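Local structure of uncharacterized protein (Methanothermobacter thermautotrophicus, 1IHN) at residues E60-I66 with R103-I108. The protein is of unknown function, a small archaeal protein of the DUF498/DUF598 family. Residues are numbered along the deposited sequence.
Sequences EKPESII and RRVAAI
Arg104 lays its side chain (m, t, p, chi4 71°) across residues 60-62, just before strand 64-66, which pairs in parallel with neighbouring strand 105-108 in a mixed beta-sheet. Edge-on, Arg104 NH2 donates a hydrogen bond to Glu60 O (2.6 Å) and Arg104 NE one to Lys61 O (3.1 Å). Lys61, the first residue after helix 52-58 to leave helical phi/psi, has positive phi (46°); Pro62 is extended. The strands approach to 4.7 Å at 24°, pairing Ser64 with Val105, Ile65 with Ala106 and Ile66 with Ala107 (CA-CA 5.1, 5.1 and 4.6 Å). Hydrogen bonds run Ala106 N to Ser64 O (3.2 Å), Ile66 N to Ala106 O (3.0 Å) and Ile108 N to Ile66 O (3.0 Å); before them Glu63, not yet extended (-90/-10), donates N to Arg104 O (2.8 Å). Ile66 (m, t) puts CD1 4.0 Å from Val105 CG1 on the face packed against helix 88-100, where Ser64 OG bonds Glu98. Ile65 and Ile108 contact helix 52-58 on the other face, where Pro62 CB lies 4.2 Å from Ala106 CB. At the exposed end, Glu63 (m, t) salt-bridges Arg103, OE2 to NH1 3.1 Å with weak hydrogen-bond geometry, while Glu63 OE1 accepts Arg104 N at 2.6 Å.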
loop_
_atom_site.group_PDB
_atom_site.type_symbol
_atom_site.label_atom_id
_atom_site.label_comp_id
_atom_site.label_asym_id
_atom_site.label_seq_id
_atom_site.Cartn_x
_atom_site.Cartn_y
_atom_site.Cartn_z
ATOM N N GLU A 60 -9.125 -10.196 -4.639
ATOM C CA GLU A 60 -8.193 -10.499 -5.715
ATOM C C GLU A 60 -7.331 -11.707 -5.373
ATOM O O GLU A 60 -6.498 -12.133 -6.174
ATOM C CB GLU A 60 -7.308 -9.282 -5.979
ATOM C CG GLU A 60 -8.028 -8.149 -6.688
ATOM C CD GLU A 60 -7.344 -6.807 -6.501
ATOM O OE1 GLU A 60 -6.103 -6.732 -6.641
ATOM O OE2 GLU A 60 -8.058 -5.823 -6.218
ATOM N N LYS A 61 -7.540 -12.249 -4.175
ATOM C CA LYS A 61 -6.797 -13.409 -3.697
ATOM C C LYS A 61 -5.292 -13.316 -3.922
ATOM O O LYS A 61 -4.713 -14.107 -4.669
ATOM C CB LYS A 61 -7.344 -14.686 -4.337
ATOM C CG LYS A 61 -8.567 -15.242 -3.616
ATOM C CD LYS A 61 -9.237 -16.351 -4.407
ATOM C CE LYS A 61 -9.874 -15.811 -5.680
ATOM N NZ LYS A 61 -10.602 -16.868 -6.437
ATOM N N PRO A 62 -4.640 -12.337 -3.276
ATOM C CA PRO A 62 -3.194 -12.161 -3.414
ATOM C C PRO A 62 -2.447 -13.129 -2.502
ATOM O O PRO A 62 -3.000 -13.614 -1.518
ATOM C CB PRO A 62 -2.988 -10.706 -3.006
ATOM C CG PRO A 62 -4.020 -10.529 -1.934
ATOM C CD PRO A 62 -5.237 -11.223 -2.514
ATOM N N GLU A 63 -1.192 -13.406 -2.836
ATOM C CA GLU A 63 -0.366 -14.307 -2.041
ATOM C C GLU A 63 0.371 -13.480 -0.995
ATOM O O GLU A 63 0.994 -14.017 -0.078
ATOM C CB GLU A 63 0.657 -15.015 -2.931
ATOM C CG GLU A 63 0.056 -15.817 -4.068
ATOM C CD GLU A 63 1.096 -16.242 -5.084
ATOM O OE1 GLU A 63 1.755 -15.354 -5.662
ATOM O OE2 GLU A 63 1.258 -17.460 -5.305
ATOM N N SER A 64 0.296 -12.163 -1.148
ATOM C CA SER A 64 0.966 -11.259 -0.230
ATOM C C SER A 64 0.449 -9.838 -0.341
ATOM O O SER A 64 0.267 -9.304 -1.440
ATOM C CB SER A 64 2.475 -11.268 -0.500
ATOM O OG SER A 64 3.141 -10.241 0.218
ATOM N N ILE A 65 0.219 -9.227 0.815
ATOM C CA ILE A 65 -0.246 -7.855 0.870
ATOM C C ILE A 65 0.807 -7.035 1.586
ATOM O O ILE A 65 1.166 -7.326 2.726
ATOM C CB ILE A 65 -1.578 -7.723 1.635
ATOM C CG1 ILE A 65 -2.712 -8.373 0.831
ATOM C CG2 ILE A 65 -1.873 -6.254 1.888
ATOM C CD1 ILE A 65 -4.084 -8.263 1.482
ATOM N N ILE A 66 1.309 -6.014 0.906
ATOM C CA ILE A 66 2.315 -5.149 1.482
ATOM C C ILE A 66 1.693 -3.802 1.794
ATOM O O ILE A 66 0.997 -3.218 0.965
ATOM C CB ILE A 66 3.493 -4.937 0.512
ATOM C CG1 ILE A 66 4.123 -6.290 0.160
ATOM C CG2 ILE A 66 4.518 -4.000 1.140
ATOM C CD1 ILE A 66 5.288 -6.205 -0.799
ATOM N N ARG A 103 4.999 -13.307 -7.947
ATOM C CA ARG A 103 3.957 -13.459 -6.928
ATOM C C ARG A 103 2.760 -12.530 -7.118
ATOM O O ARG A 103 2.915 -11.396 -7.567
ATOM C CB ARG A 103 4.535 -13.215 -5.530
ATOM C CG ARG A 103 5.601 -14.205 -5.082
ATOM C CD ARG A 103 5.170 -15.637 -5.343
ATOM N NE ARG A 103 5.546 -16.077 -6.686
ATOM C CZ ARG A 103 4.970 -17.087 -7.330
ATOM N NH1 ARG A 103 3.983 -17.760 -6.757
ATOM N NH2 ARG A 103 5.385 -17.428 -8.543
ATOM N N ARG A 104 1.567 -13.024 -6.787
ATOM C CA ARG A 104 0.353 -12.209 -6.879
ATOM C C ARG A 104 0.451 -11.268 -5.686
ATOM O O ARG A 104 0.066 -11.626 -4.571
ATOM C CB ARG A 104 -0.911 -13.065 -6.736
ATOM C CG ARG A 104 -1.256 -13.917 -7.943
ATOM C CD ARG A 104 -2.475 -14.798 -7.671
ATOM N NE ARG A 104 -3.736 -14.058 -7.610
ATOM C CZ ARG A 104 -4.335 -13.501 -8.661
ATOM N NH1 ARG A 104 -3.792 -13.590 -9.867
ATOM N NH2 ARG A 104 -5.492 -12.870 -8.510
ATOM N N VAL A 105 0.984 -10.074 -5.920
ATOM C CA VAL A 105 1.155 -9.100 -4.850
ATOM C C VAL A 105 0.266 -7.876 -5.020
ATOM O O VAL A 105 -0.003 -7.434 -6.133
ATOM C CB VAL A 105 2.622 -8.619 -4.767
ATOM C CG1 VAL A 105 2.850 -7.847 -3.470
ATOM C CG2 VAL A 105 3.562 -9.801 -4.866
ATOM N N ALA A 106 -0.182 -7.337 -3.894
ATOM C CA ALA A 106 -1.018 -6.151 -3.868
ATOM C C ALA A 106 -0.465 -5.276 -2.751
ATOM O O ALA A 106 0.192 -5.773 -1.834
ATOM C CB ALA A 106 -2.461 -6.529 -3.583
ATOM N N ALA A 107 -0.723 -3.978 -2.820
ATOM C CA ALA A 107 -0.219 -3.084 -1.793
ATOM C C ALA A 107 -1.063 -1.844 -1.573
ATOM O O ALA A 107 -1.851 -1.441 -2.427
ATOM C CB ALA A 107 1.219 -2.671 -2.129
ATOM N N ILE A 108 -0.901 -1.265 -0.391
ATOM C CA ILE A 108 -1.565 -0.030 -0.018
ATOM C C ILE A 108 -0.385 0.798 0.464
ATOM O O ILE A 108 0.297 0.427 1.420
ATOM C CB ILE A 108 -2.577 -0.218 1.135
ATOM C CG1 ILE A 108 -3.693 -1.175 0.703
ATOM C CG2 ILE A 108 -3.147 1.135 1.532
ATOM C CD1 ILE A 108 -4.814 -1.340 1.717
#